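Local coordinates for protein glutathione S-Transferase (Caenorhabditis elegans, PDB 1YQ1) that probably catalyses the conjugation of glutathione to electrophilic substrates of the RX type, releasing a halide anion, as a sigma-class glutathione transferase, at residues K97-E102 / E125-A130; D90-L95 / N136-L141; S147-G152 / E188-Y193; Y8-G13 / M34-T39. All blocks are in the same frame, centred on the assembly; numbering follows the deposited sequence.

Interaction 1: K97-E102 / E125-A130; sequences KDFLAE and EFFLPA
Phe99 and Phe127 both set CG anti to the backbone N (chi1 170° and 167°), which starts each ring from its helix into the space between the two. The two side chains cross obliquely there and meet at one point, Phe99 CE1 lying 4.1 Å from Phe127 CE1. The rings touch without stacking on each other; Phe99 stacks instead with Tyr134, and Phe127 with Phe106. Backbone carbonyls approach the same rings. Ala130 O lies 4.4 Å from Phe99 CD1, and Glu102 O sits at the same distance, 4.4 Å, from Phe127 CD1. A second touch, equally close, is made by Glu102, whose CG, set anti to the carbonyl carbon and beside the backbone N, packs on Ala130 CB at 4.1 Å. The small alanine lets the aliphatic part of the glutamate lie against the opposing helix, while the carboxylate runs on to a water. That water donates to Phe126 O at 3.2 Å and, weakly, to Glu102 OE1, so the polar link between the helices is an indirect one. Phe99 also rests on Asn165 and Leu169 of helix 157-171, and Phe127 touches Leu174, which places the aromatic part of the contact on the buried side. The axes of the two short segments approach to 10.4 Å and run at 166°, so helices 83-109 and 121-144 form an antiparallel pair here, the arrangement expected of the first two long helices in the all-helical C-terminal domain of glutathione transferases.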
loop_
_atom_site.group_PDB
_atom_site.type_symbol
_atom_site.label_atom_id
_atom_site.label_comp_id
_atom_site.label_asym_id
_atom_site.label_seq_id
_atom_site.Cartn_x
_atom_site.Cartn_y
_atom_site.Cartn_z
ATOM N N LYS A 97 -6.376 -0.905 -2.307
ATOM C CA LYS A 97 -6.057 -1.152 -0.918
ATOM C C LYS A 97 -6.877 -0.238 -0.014
ATOM O O LYS A 97 -7.478 -0.699 0.961
ATOM C CB LYS A 97 -4.573 -0.925 -0.703
ATOM C CG LYS A 97 -3.893 -2.006 0.091
ATOM C CD LYS A 97 -3.940 -3.351 -0.601
ATOM C CE LYS A 97 -3.113 -4.367 0.183
ATOM N NZ LYS A 97 -1.668 -3.983 0.273
ATOM N N ASP A 98 -6.902 1.056 -0.325
ATOM C CA ASP A 98 -7.685 1.981 0.480
ATOM C C ASP A 98 -9.111 1.468 0.495
ATOM O O ASP A 98 -9.755 1.454 1.536
ATOM C CB ASP A 98 -7.690 3.392 -0.111
ATOM C CG ASP A 98 -6.408 4.148 0.148
ATOM O OD1 ASP A 98 -5.520 3.611 0.846
ATOM O OD2 ASP A 98 -6.297 5.291 -0.353
ATOM N N PHE A 99 -9.605 1.055 -0.670
ATOM C CA PHE A 99 -10.964 0.548 -0.758
ATOM C C PHE A 99 -11.119 -0.715 0.043
ATOM O O PHE A 99 -12.039 -0.828 0.855
ATOM C CB PHE A 99 -11.364 0.210 -2.184
ATOM C CG PHE A 99 -12.669 -0.536 -2.266
ATOM C CD1 PHE A 99 -13.868 0.105 -1.979
ATOM C CD2 PHE A 99 -12.694 -1.885 -2.584
ATOM C CE1 PHE A 99 -15.071 -0.585 -2.009
ATOM C CE2 PHE A 99 -13.898 -2.588 -2.615
ATOM C CZ PHE A 99 -15.086 -1.935 -2.326
ATOM N N LEU A 100 -10.244 -1.683 -0.213
ATOM C CA LEU A 100 -10.307 -2.940 0.507
ATOM C C LEU A 100 -10.556 -2.652 1.988
ATOM O O LEU A 100 -11.505 -3.169 2.579
ATOM C CB LEU A 100 -9.014 -3.728 0.328
ATOM C CG LEU A 100 -9.119 -5.129 0.926
ATOM C CD1 LEU A 100 -10.337 -5.822 0.334
ATOM C CD2 LEU A 100 -7.857 -5.922 0.663
ATOM N N ALA A 101 -9.726 -1.805 2.582
ATOM C CA ALA A 101 -9.905 -1.457 3.982
ATOM C C ALA A 101 -11.341 -1.036 4.316
ATOM O O ALA A 101 -11.798 -1.222 5.436
ATOM C CB ALA A 101 -8.943 -0.350 4.365
ATOM N N GLU A 102 -12.058 -0.460 3.363
ATOM C CA GLU A 102 -13.429 -0.060 3.645
ATOM C C GLU A 102 -14.307 -1.298 3.622
ATOM O O GLU A 102 -15.124 -1.503 4.518
ATOM C CB GLU A 102 -13.945 0.957 2.615
ATOM C CG GLU A 102 -13.129 2.238 2.552
ATOM C CD GLU A 102 -12.985 2.929 3.904
ATOM O OE1 GLU A 102 -13.924 2.828 4.724
ATOM O OE2 GLU A 102 -11.936 3.581 4.138
ATOM N N GLU A 125 -24.507 3.232 4.098
ATOM C CA GLU A 125 -24.649 4.535 3.417
ATOM C C GLU A 125 -23.490 5.344 3.990
ATOM O O GLU A 125 -23.640 6.467 4.474
ATOM C CB GLU A 125 -25.967 5.197 3.795
ATOM C CG GLU A 125 -27.160 4.241 3.928
ATOM C CD GLU A 125 -27.366 3.348 2.705
ATOM O OE1 GLU A 125 -26.547 3.414 1.754
ATOM O OE2 GLU A 125 -28.352 2.575 2.699
ATOM N N PHE A 126 -22.317 4.724 3.901
ATOM C CA PHE A 126 -21.045 5.199 4.451
ATOM C C PHE A 126 -20.081 4.338 3.596
ATOM O O PHE A 126 -18.993 4.770 3.192
ATOM C CB PHE A 126 -21.074 4.778 5.930
ATOM C CG PHE A 126 -19.883 5.168 6.744
ATOM C CD1 PHE A 126 -18.621 4.668 6.454
ATOM C CD2 PHE A 126 -20.056 5.924 7.895
ATOM C CE1 PHE A 126 -17.543 4.910 7.314
ATOM C CE2 PHE A 126 -18.989 6.175 8.763
ATOM C CZ PHE A 126 -17.728 5.667 8.482
ATOM N N PHE A 127 -20.527 3.115 3.305
ATOM C CA PHE A 127 -19.774 2.163 2.496
ATOM C C PHE A 127 -19.940 2.476 1.015
ATOM O O PHE A 127 -18.966 2.480 0.260
ATOM C CB PHE A 127 -20.257 0.739 2.757
ATOM C CG PHE A 127 -19.756 -0.258 1.753
ATOM C CD1 PHE A 127 -18.433 -0.675 1.771
ATOM C CD2 PHE A 127 -20.597 -0.745 0.756
ATOM C CE1 PHE A 127 -17.950 -1.558 0.815
ATOM C CE2 PHE A 127 -20.123 -1.630 -0.207
ATOM C CZ PHE A 127 -18.796 -2.037 -0.180
ATOM N N LEU A 128 -21.180 2.725 0.600
ATOM C CA LEU A 128 -21.468 3.051 -0.798
ATOM C C LEU A 128 -20.719 4.291 -1.282
ATOM O O LEU A 128 -20.162 4.300 -2.381
ATOM C CB LEU A 128 -22.970 3.254 -1.000
ATOM C CG LEU A 128 -23.813 1.978 -0.949
ATOM C CD1 LEU A 128 -25.278 2.337 -0.817
ATOM C CD2 LEU A 128 -23.561 1.141 -2.193
ATOM N N PRO A 129 -20.712 5.369 -0.480
ATOM C CA PRO A 129 -20.002 6.581 -0.897
ATOM C C PRO A 129 -18.509 6.310 -1.087
ATOM O O PRO A 129 -17.806 7.075 -1.744
ATOM C CB PRO A 129 -20.290 7.561 0.239
ATOM C CG PRO A 129 -20.532 6.668 1.416
ATOM C CD PRO A 129 -21.355 5.561 0.830
ATOM N N ALA A 130 -18.031 5.218 -0.498
ATOM C CA ALA A 130 -16.632 4.825 -0.627
ATOM C C ALA A 130 -16.613 3.881 -1.818
ATOM O O ALA A 130 -15.759 3.958 -2.702
ATOM C CB ALA A 130 -16.172 4.099 0.632
HETATM O O HOH W 1 -16.189 5.281 4.573
#

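Interaction 2: D90-L95 / N136-L141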
loop_
_atom_site.group_PDB
_atom_site.type_symbol
_atom_site.label_atom_id
_atom_site.label_comp_id
_atom_site.label_asym_id
_atom_site.label_seq_id
_atom_site.Cartn_x
_atom_site.Cartn_y
_atom_site.Cartn_z
ATOM N N ASP A 90 0.843 1.250 -9.714
ATOM C CA ASP A 90 1.109 1.329 -8.283
ATOM C C ASP A 90 0.027 2.130 -7.598
ATOM O O ASP A 90 -0.411 1.795 -6.499
ATOM C CB ASP A 90 2.445 2.003 -8.012
ATOM C CG ASP A 90 3.614 1.102 -8.296
ATOM O OD1 ASP A 90 3.450 -0.122 -8.156
ATOM O OD2 ASP A 90 4.704 1.611 -8.637
ATOM N N ALA A 91 -0.403 3.194 -8.259
ATOM C CA ALA A 91 -1.433 4.063 -7.713
ATOM C C ALA A 91 -2.787 3.398 -7.693
ATOM O O ALA A 91 -3.499 3.489 -6.712
ATOM C CB ALA A 91 -1.506 5.346 -8.518
ATOM N N VAL A 92 -3.157 2.734 -8.779
ATOM C CA VAL A 92 -4.453 2.084 -8.814
ATOM C C VAL A 92 -4.429 0.996 -7.748
ATOM O O VAL A 92 -5.441 0.736 -7.105
ATOM C CB VAL A 92 -4.761 1.507 -10.234
ATOM C CG1 VAL A 92 -3.786 0.432 -10.561
ATOM C CG2 VAL A 92 -6.192 0.985 -10.322
ATOM N N HIS A 93 -3.264 0.386 -7.532
ATOM C CA HIS A 93 -3.139 -0.653 -6.503
ATOM C C HIS A 93 -3.390 -0.086 -5.098
ATOM O O HIS A 93 -4.119 -0.673 -4.300
ATOM C CB HIS A 93 -1.756 -1.310 -6.553
ATOM C CG HIS A 93 -1.572 -2.399 -5.539
ATOM N ND1 HIS A 93 -1.135 -2.157 -4.255
ATOM C CD2 HIS A 93 -1.797 -3.733 -5.613
ATOM C CE1 HIS A 93 -1.095 -3.293 -3.583
ATOM N NE2 HIS A 93 -1.494 -4.265 -4.383
ATOM N N ASP A 94 -2.777 1.052 -4.805
ATOM C CA ASP A 94 -2.963 1.717 -3.525
ATOM C C ASP A 94 -4.445 2.031 -3.320
ATOM O O ASP A 94 -4.981 1.894 -2.228
ATOM C CB ASP A 94 -2.173 3.028 -3.499
ATOM C CG ASP A 94 -0.694 2.829 -3.193
ATOM O OD1 ASP A 94 -0.180 1.693 -3.375
ATOM O OD2 ASP A 94 -0.050 3.825 -2.781
ATOM N N LEU A 95 -5.104 2.463 -4.382
ATOM C CA LEU A 95 -6.521 2.810 -4.313
ATOM C C LEU A 95 -7.317 1.588 -3.874
ATOM O O LEU A 95 -8.117 1.647 -2.939
ATOM C CB LEU A 95 -7.018 3.288 -5.684
ATOM C CG LEU A 95 -8.481 3.714 -5.656
ATOM C CD1 LEU A 95 -8.598 5.011 -4.909
ATOM C CD2 LEU A 95 -9.020 3.824 -7.065
ATOM N N ASN A 136 -15.877 4.876 -9.467
ATOM C CA ASN A 136 -15.791 5.989 -10.416
ATOM C C ASN A 136 -14.366 6.179 -10.902
ATOM O O ASN A 136 -14.079 6.012 -12.077
ATOM C CB ASN A 136 -16.290 7.284 -9.773
ATOM C CG ASN A 136 -17.790 7.290 -9.563
ATOM O OD1 ASN A 136 -18.325 8.148 -8.863
ATOM N ND2 ASN A 136 -18.478 6.329 -10.172
ATOM N N ILE A 137 -13.469 6.542 -9.999
ATOM C CA ILE A 137 -12.080 6.722 -10.383
ATOM C C ILE A 137 -11.694 5.490 -11.195
ATOM O O ILE A 137 -10.933 5.570 -12.156
ATOM C CB ILE A 137 -11.172 6.904 -9.111
ATOM C CG1 ILE A 137 -9.688 6.835 -9.479
ATOM C CG2 ILE A 137 -11.526 5.889 -8.059
ATOM C CD1 ILE A 137 -9.168 5.462 -9.812
ATOM N N LEU A 138 -12.260 4.350 -10.829
ATOM C CA LEU A 138 -11.973 3.107 -11.525
ATOM C C LEU A 138 -12.560 3.153 -12.931
ATOM O O LEU A 138 -11.977 2.612 -13.865
ATOM C CB LEU A 138 -12.535 1.920 -10.731
ATOM C CG LEU A 138 -11.661 0.666 -10.649
ATOM C CD1 LEU A 138 -10.268 1.026 -10.184
ATOM C CD2 LEU A 138 -12.287 -0.318 -9.695
ATOM N N ASN A 139 -13.711 3.801 -13.080
ATOM C CA ASN A 139 -14.356 3.935 -14.389
ATOM C C ASN A 139 -13.601 4.938 -15.264
ATOM O O ASN A 139 -13.461 4.740 -16.473
ATOM C CB ASN A 139 -15.797 4.423 -14.252
ATOM C CG ASN A 139 -16.682 3.442 -13.530
ATOM O OD1 ASN A 139 -16.738 2.261 -13.878
ATOM N ND2 ASN A 139 -17.399 3.931 -12.521
ATOM N N GLY A 140 -13.137 6.022 -14.646
ATOM C CA GLY A 140 -12.403 7.043 -15.372
ATOM C C GLY A 140 -11.264 6.444 -16.167
ATOM O O GLY A 140 -11.092 6.747 -17.344
ATOM N N LEU A 141 -10.477 5.592 -15.518
ATOM C CA LEU A 141 -9.355 4.930 -16.175
ATOM C C LEU A 141 -9.930 4.021 -17.244
ATOM O O LEU A 141 -9.509 4.039 -18.392
ATOM C CB LEU A 141 -8.581 4.093 -15.158
ATOM C CG LEU A 141 -8.195 4.886 -13.915
ATOM C CD1 LEU A 141 -7.677 3.963 -12.834
ATOM C CD2 LEU A 141 -7.157 5.914 -14.300
#
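Leu95 meets Ile137 tip to tip across the gap between two antiparallel helices. From CB, which is directed at the opposite helix, the chain continues to CG, held anti to the backbone N (chi1 -178°), and neither atom makes a close touch. The branch atom CD2 carries the contact. It meets three carbons of one isoleucine, with CD1 of Ile137 3.2 Å from Leu95 CD2, CG2 of Ile137 next and CG1 of Ile137 farthest at 3.9 Å; it also comes within 4.4 Å of Leu138 CD1. One turn earlier, Val92 offers CG2 to two leucines at once, Leu138 CD1 at 4.1 Å and Leu141 CD1 at 4.2 Å from that methyl. Leu138 thus faces both Val92 and Leu95, and the whole interface is buried hydrocarbon. The axes of the two segments come no nearer than 11.5 Å, a spacing filled by these branched side chains. Helix 157-171 brings Ala158 against Val92 and Val162 against Leu138, and Leu183 of helix 181-191 also packs on Leu138. The second subunit lies near as well, with its Met49 on Ile137 and its Ala67 on Ala91, so the pair of helices 83-109 and 121-144 stands between the helical core and the dimer partner.

Interaction 3: S147-G152 / E188-Y193; sequences SGFLIG and EKVNSY
Phe149 projects from the 147-152 loop onto the end of helix 181-191, and the close packing of side chains gathers around its ring. Its CZ lies 3.6 Å from Tyr193 CE2 and reaches that ring at the edge. The two aromatic groups meet rim to rim, with centroids 6.0 Å apart and planes at 61°, neither lying over the other's face. Val190 CG2 sits at the edge of the Phe149 ring, while CD of Lys189 passes over one face. Asp154, Ile155 and Asp159 border this ring too, and Tyr193 OH is hydrogen-bonded to Asp154 OD2.

The solvent side belongs to Lys189, which is exposed although its methylenes lie close to the loop backbone. Its CD comes 3.6 Å from Gly148 O, and CE stands 3.4 Å from Ser147 O. A CB on Gly148 would run into Lys189 CE, which lies 3.7 Å from Gly148 CA. The chain then bends at chi4, bringing NZ to 3.7 Å from Ser147 O, too far to count as a bond. The contact is therefore one of rings, methylenes and loop backbone, without a direct polar bond between the segments; the ammonium charge would probably gain only mild stabilisation from the nearby loop carbonyls.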
loop_
_atom_site.group_PDB
_atom_site.type_symbol
_atom_site.label_atom_id
_atom_site.label_comp_id
_atom_site.label_asym_id
_atom_site.label_seq_id
_atom_site.Cartn_x
_atom_site.Cartn_y
_atom_site.Cartn_z
ATOM N N SER A 147 -7.215 -0.171 -24.218
ATOM C CA SER A 147 -6.918 -1.591 -24.189
ATOM C C SER A 147 -8.008 -2.417 -23.534
ATOM O O SER A 147 -8.128 -3.620 -23.788
ATOM C CB SER A 147 -5.605 -1.832 -23.463
ATOM O OG SER A 147 -5.220 -3.179 -23.629
ATOM N N GLY A 148 -8.814 -1.765 -22.704
ATOM C CA GLY A 148 -9.872 -2.470 -22.003
ATOM C C GLY A 148 -9.378 -2.811 -20.610
ATOM O O GLY A 148 -10.124 -3.315 -19.773
ATOM N N PHE A 149 -8.097 -2.532 -20.380
ATOM C CA PHE A 149 -7.451 -2.762 -19.099
ATOM C C PHE A 149 -7.285 -1.427 -18.384
ATOM O O PHE A 149 -7.097 -0.397 -19.018
ATOM C CB PHE A 149 -6.091 -3.410 -19.312
ATOM C CG PHE A 149 -6.169 -4.820 -19.804
ATOM C CD1 PHE A 149 -6.536 -5.844 -18.944
ATOM C CD2 PHE A 149 -5.867 -5.130 -21.118
ATOM C CE1 PHE A 149 -6.597 -7.157 -19.385
ATOM C CE2 PHE A 149 -5.924 -6.445 -21.572
ATOM C CZ PHE A 149 -6.290 -7.459 -20.703
ATOM N N LEU A 150 -7.357 -1.446 -17.062
ATOM C CA LEU A 150 -7.231 -0.228 -16.268
ATOM C C LEU A 150 -6.201 0.781 -16.787
ATOM O O LEU A 150 -6.527 1.950 -17.003
ATOM C CB LEU A 150 -6.915 -0.594 -14.820
ATOM C CG LEU A 150 -8.134 -1.117 -14.085
ATOM C CD1 LEU A 150 -7.695 -1.942 -12.897
ATOM C CD2 LEU A 150 -9.007 0.066 -13.682
ATOM N N ILE A 151 -4.957 0.349 -16.952
ATOM C CA ILE A 151 -3.941 1.241 -17.455
ATOM C C ILE A 151 -2.952 0.462 -18.305
ATOM O O ILE A 151 -2.738 -0.736 -18.091
ATOM C CB ILE A 151 -3.201 2.000 -16.311
ATOM C CG1 ILE A 151 -2.132 1.122 -15.686
ATOM C CG2 ILE A 151 -4.188 2.477 -15.264
ATOM C CD1 ILE A 151 -0.844 1.103 -16.475
ATOM N N GLY A 152 -2.364 1.154 -19.277
ATOM C CA GLY A 152 -1.407 0.532 -20.172
ATOM C C GLY A 152 -2.050 -0.067 -21.412
ATOM O O GLY A 152 -3.283 -0.149 -21.520
ATOM N N GLU A 188 -14.237 -9.542 -17.181
ATOM C CA GLU A 188 -14.276 -10.585 -18.197
ATOM C C GLU A 188 -12.909 -10.722 -18.867
ATOM O O GLU A 188 -12.395 -11.828 -19.036
ATOM C CB GLU A 188 -15.352 -10.256 -19.238
ATOM C CG GLU A 188 -15.287 -11.076 -20.523
ATOM C CD GLU A 188 -15.157 -12.566 -20.271
ATOM O OE1 GLU A 188 -16.172 -13.210 -19.911
ATOM O OE2 GLU A 188 -14.035 -13.093 -20.430
ATOM N N LYS A 189 -12.315 -9.591 -19.229
ATOM C CA LYS A 189 -11.016 -9.590 -19.886
ATOM C C LYS A 189 -9.912 -10.280 -19.104
ATOM O O LYS A 189 -9.016 -10.878 -19.685
ATOM C CB LYS A 189 -10.581 -8.154 -20.194
ATOM C CG LYS A 189 -11.000 -7.646 -21.557
ATOM C CD LYS A 189 -10.385 -6.290 -21.844
ATOM C CE LYS A 189 -10.578 -5.898 -23.299
ATOM N NZ LYS A 189 -9.903 -6.861 -24.211
ATOM N N VAL A 190 -9.973 -10.199 -17.786
ATOM C CA VAL A 190 -8.933 -10.797 -16.968
ATOM C C VAL A 190 -9.078 -12.309 -16.780
ATOM O O VAL A 190 -8.114 -13.064 -16.994
ATOM C CB VAL A 190 -8.875 -10.109 -15.592
ATOM C CG1 VAL A 190 -7.693 -10.645 -14.793
ATOM C CG2 VAL A 190 -8.764 -8.606 -15.776
ATOM N N ASN A 191 -10.276 -12.741 -16.383
ATOM C CA ASN A 191 -10.584 -14.155 -16.153
ATOM C C ASN A 191 -10.305 -15.018 -17.386
ATOM O O ASN A 191 -9.770 -16.132 -17.293
ATOM C CB ASN A 191 -12.054 -14.287 -15.772
ATOM C CG ASN A 191 -12.381 -13.596 -14.467
ATOM O OD1 ASN A 191 -13.518 -13.163 -14.249
ATOM N ND2 ASN A 191 -11.392 -13.505 -13.576
ATOM N N SER A 192 -10.681 -14.477 -18.541
ATOM C CA SER A 192 -10.513 -15.143 -19.825
ATOM C C SER A 192 -9.097 -15.060 -20.370
ATOM O O SER A 192 -8.738 -15.784 -21.292
ATOM C CB SER A 192 -11.474 -14.531 -20.834
ATOM O OG SER A 192 -11.371 -13.120 -20.807
ATOM N N TYR A 193 -8.290 -14.179 -19.800
ATOM C CA TYR A 193 -6.925 -14.014 -20.261
ATOM C C TYR A 193 -6.172 -15.342 -20.309
ATOM O O TYR A 193 -6.177 -16.109 -19.349
ATOM C CB TYR A 193 -6.183 -13.038 -19.347
ATOM C CG TYR A 193 -5.047 -12.313 -20.033
ATOM C CD1 TYR A 193 -3.817 -12.932 -20.228
ATOM C CD2 TYR A 193 -5.219 -11.018 -20.520
ATOM C CE1 TYR A 193 -2.796 -12.291 -20.887
ATOM C CE2 TYR A 193 -4.195 -10.365 -21.184
ATOM C CZ TYR A 193 -2.987 -11.010 -21.366
ATOM O OH TYR A 193 -1.973 -10.376 -22.044
#

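Interaction 4: Y8-G13 / M34-T39; sequences YFFFRG and MNPDQT
Phe9 has Pro36 over one face of its ring in a CH-pi contact, Pro36 CB standing 4.2 Å from the ring centroid and 20° off its normal, while Met34 O lies at the ring edge. The Phe10 ring meets Pro36 CD at its edge, and its plane is turned 86° from the Asn35 amide, whose ND2 is 3.5 Å from Phe10 CE2. These groups lie where the parallel pairing of strands 4-9 and 30-34 ends, in the beta-alpha-beta unit opening the thioredoxin-like N-terminal domain. Phe9 bridges to Met34, a selenomethionine in this crystal, and Met34 N donates to Tyr8 O, an acceptor whose position is less certain. Phe9 CG is anti to the carbonyl carbon (chi1 -47°), and the ring it carries puts CD1 3.7 Å from Met34 CB. An alanine in place of Phe9 would probably leave Pro36 CB without the ring face beneath it and open a gap beside Met34 CB. Leu52 also touches both Phe9 and Met34. Beyond the proline the 34-39 loop turns back on itself: Asn35 O accepts from Gln38 N on one face of its carbonyl plane and from Thr39 OG1, 2.9 Å away, on the other.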
loop_
_atom_site.group_PDB
_atom_site.type_symbol
_atom_site.label_atom_id
_atom_site.label_comp_id
_atom_site.label_asym_id
_atom_site.label_seq_id
_atom_site.Cartn_x
_atom_site.Cartn_y
_atom_site.Cartn_z
ATOM N N TYR A 8 0.584 -19.138 1.866
ATOM C CA TYR A 8 -0.651 -18.393 2.113
ATOM C C TYR A 8 -1.814 -19.346 2.403
ATOM O O TYR A 8 -1.679 -20.545 2.244
ATOM C CB TYR A 8 -0.982 -17.514 0.903
ATOM C CG TYR A 8 -2.081 -16.519 1.168
ATOM C CD1 TYR A 8 -1.869 -15.418 1.999
ATOM C CD2 TYR A 8 -3.350 -16.704 0.627
ATOM C CE1 TYR A 8 -2.903 -14.526 2.287
ATOM C CE2 TYR A 8 -4.389 -15.823 0.910
ATOM C CZ TYR A 8 -4.160 -14.743 1.740
ATOM O OH TYR A 8 -5.207 -13.917 2.046
ATOM N N PHE A 9 -2.960 -18.813 2.801
ATOM C CA PHE A 9 -4.104 -19.644 3.156
ATOM C C PHE A 9 -4.911 -20.269 2.034
ATOM O O PHE A 9 -4.809 -19.878 0.881
ATOM C CB PHE A 9 -5.038 -18.855 4.053
ATOM C CG PHE A 9 -4.336 -18.148 5.165
ATOM C CD1 PHE A 9 -3.506 -18.849 6.031
ATOM C CD2 PHE A 9 -4.478 -16.774 5.332
ATOM C CE1 PHE A 9 -2.821 -18.199 7.047
ATOM C CE2 PHE A 9 -3.798 -16.109 6.346
ATOM C CZ PHE A 9 -2.966 -16.828 7.205
ATOM N N PHE A 10 -5.735 -21.245 2.402
ATOM C CA PHE A 10 -6.572 -21.979 1.458
ATOM C C PHE A 10 -7.430 -21.071 0.585
ATOM O O PHE A 10 -7.710 -21.404 -0.566
ATOM C CB PHE A 10 -7.496 -22.970 2.201
ATOM C CG PHE A 10 -6.768 -24.136 2.869
ATOM C CD1 PHE A 10 -6.435 -25.283 2.146
ATOM C CD2 PHE A 10 -6.418 -24.086 4.222
ATOM C CE1 PHE A 10 -5.772 -26.348 2.757
ATOM C CE2 PHE A 10 -5.754 -25.153 4.834
ATOM C CZ PHE A 10 -5.433 -26.277 4.101
ATOM N N PHE A 11 -7.835 -19.920 1.113
ATOM C CA PHE A 11 -8.703 -19.024 0.360
ATOM C C PHE A 11 -8.012 -18.004 -0.526
ATOM O O PHE A 11 -6.790 -17.834 -0.476
ATOM C CB PHE A 11 -9.658 -18.303 1.311
ATOM C CG PHE A 11 -8.966 -17.472 2.354
ATOM C CD1 PHE A 11 -8.183 -18.068 3.336
ATOM C CD2 PHE A 11 -9.089 -16.090 2.345
ATOM C CE1 PHE A 11 -7.536 -17.303 4.290
ATOM C CE2 PHE A 11 -8.442 -15.319 3.295
ATOM C CZ PHE A 11 -7.659 -15.932 4.274
ATOM N N ARG A 12 -8.816 -17.323 -1.339
ATOM C CA ARG A 12 -8.317 -16.311 -2.263
ATOM C C ARG A 12 -7.607 -15.173 -1.544
ATOM O O ARG A 12 -6.431 -14.883 -1.798
ATOM C CB ARG A 12 -9.478 -15.751 -3.075
ATOM C CG ARG A 12 -9.601 -16.351 -4.443
ATOM C CD ARG A 12 -11.034 -16.417 -4.902
ATOM N NE ARG A 12 -11.672 -15.111 -4.999
ATOM C CZ ARG A 12 -12.190 -14.448 -3.974
ATOM N NH1 ARG A 12 -12.152 -14.964 -2.750
ATOM N NH2 ARG A 12 -12.751 -13.268 -4.174
ATOM N N GLY A 13 -8.354 -14.517 -0.664
ATOM C CA GLY A 13 -7.819 -13.418 0.111
ATOM C C GLY A 13 -6.876 -12.484 -0.613
ATOM O O GLY A 13 -7.136 -12.053 -1.737
HETATM N N MSE A 34 -1.691 -22.513 3.876
HETATM C CA MSE A 34 -1.600 -22.566 5.324
HETATM C C MSE A 34 -2.980 -22.600 5.937
HETATM O O MSE A 34 -3.926 -22.016 5.414
HETATM C CB MSE A 34 -0.837 -21.357 5.859
HETATM C CG MSE A 34 0.663 -21.526 5.807
HETATM SE SE MSE A 34 1.192 -23.108 6.784
HETATM C CE MSE A 34 1.562 -24.283 5.296
ATOM N N ASN A 35 -3.094 -23.284 7.061
ATOM C CA ASN A 35 -4.372 -23.390 7.726
ATOM C C ASN A 35 -4.624 -22.170 8.603
ATOM O O ASN A 35 -3.951 -21.955 9.611
ATOM C CB ASN A 35 -4.410 -24.665 8.563
ATOM C CG ASN A 35 -5.808 -25.194 8.742
ATOM O OD1 ASN A 35 -6.012 -26.211 9.397
ATOM N ND2 ASN A 35 -6.785 -24.508 8.154
ATOM N N PRO A 36 -5.594 -21.339 8.215
ATOM C CA PRO A 36 -5.897 -20.150 9.006
ATOM C C PRO A 36 -6.488 -20.588 10.343
ATOM O O PRO A 36 -6.429 -19.866 11.340
ATOM C CB PRO A 36 -6.899 -19.414 8.131
ATOM C CG PRO A 36 -7.636 -20.549 7.485
ATOM C CD PRO A 36 -6.523 -21.471 7.083
ATOM N N ASP A 37 -7.052 -21.792 10.346
ATOM C CA ASP A 37 -7.665 -22.373 11.533
ATOM C C ASP A 37 -6.726 -23.361 12.198
ATOM O O ASP A 37 -7.182 -24.308 12.826
ATOM C CB ASP A 37 -8.949 -23.105 11.150
ATOM C CG ASP A 37 -10.099 -22.164 10.862
ATOM O OD1 ASP A 37 -10.136 -21.057 11.441
ATOM O OD2 ASP A 37 -10.981 -22.545 10.064
ATOM N N GLN A 38 -5.421 -23.148 12.072
ATOM C CA GLN A 38 -4.462 -24.080 12.659
ATOM C C GLN A 38 -3.059 -23.508 12.798
ATOM O O GLN A 38 -2.152 -24.175 13.295
ATOM C CB GLN A 38 -4.427 -25.376 11.822
ATOM C CG GLN A 38 -3.290 -26.373 12.137
ATOM C CD GLN A 38 -3.376 -27.000 13.531
ATOM O OE1 GLN A 38 -3.536 -26.301 14.535
ATOM N NE2 GLN A 38 -3.249 -28.328 13.594
ATOM N N THR A 39 -2.872 -22.267 12.372
ATOM C CA THR A 39 -1.552 -21.648 12.472
ATOM C C THR A 39 -1.004 -21.653 13.902
ATOM O O THR A 39 -1.540 -20.972 14.782
ATOM C CB THR A 39 -1.585 -20.191 11.956
ATOM O OG1 THR A 39 -1.805 -20.193 10.536
ATOM C CG2 THR A 39 -0.271 -19.481 12.279
#

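Overall arrangement
Interaction 4 comes first along the chain, in the thioredoxin-like N-terminal domain; the other three follow in the helical C-terminal domain. Interactions 1 and 2 share helices 83-109 and 121-144, with centres about 13 Å apart, and join that antiparallel pair at successive levels; both also reach the second subunit. Interaction 3 joins the loop after helix 121-144 to helix 181-191, its centre about 14 Å from that of interaction 2. Leu150 of its loop packs directly on Val92, Leu138 and Leu141, joining the two. Interaction 4 lies on the other side of the chain's centre from interactions 2 and 3, with centres about 28 Å away; each contact lies within one domain and none of the four spans both.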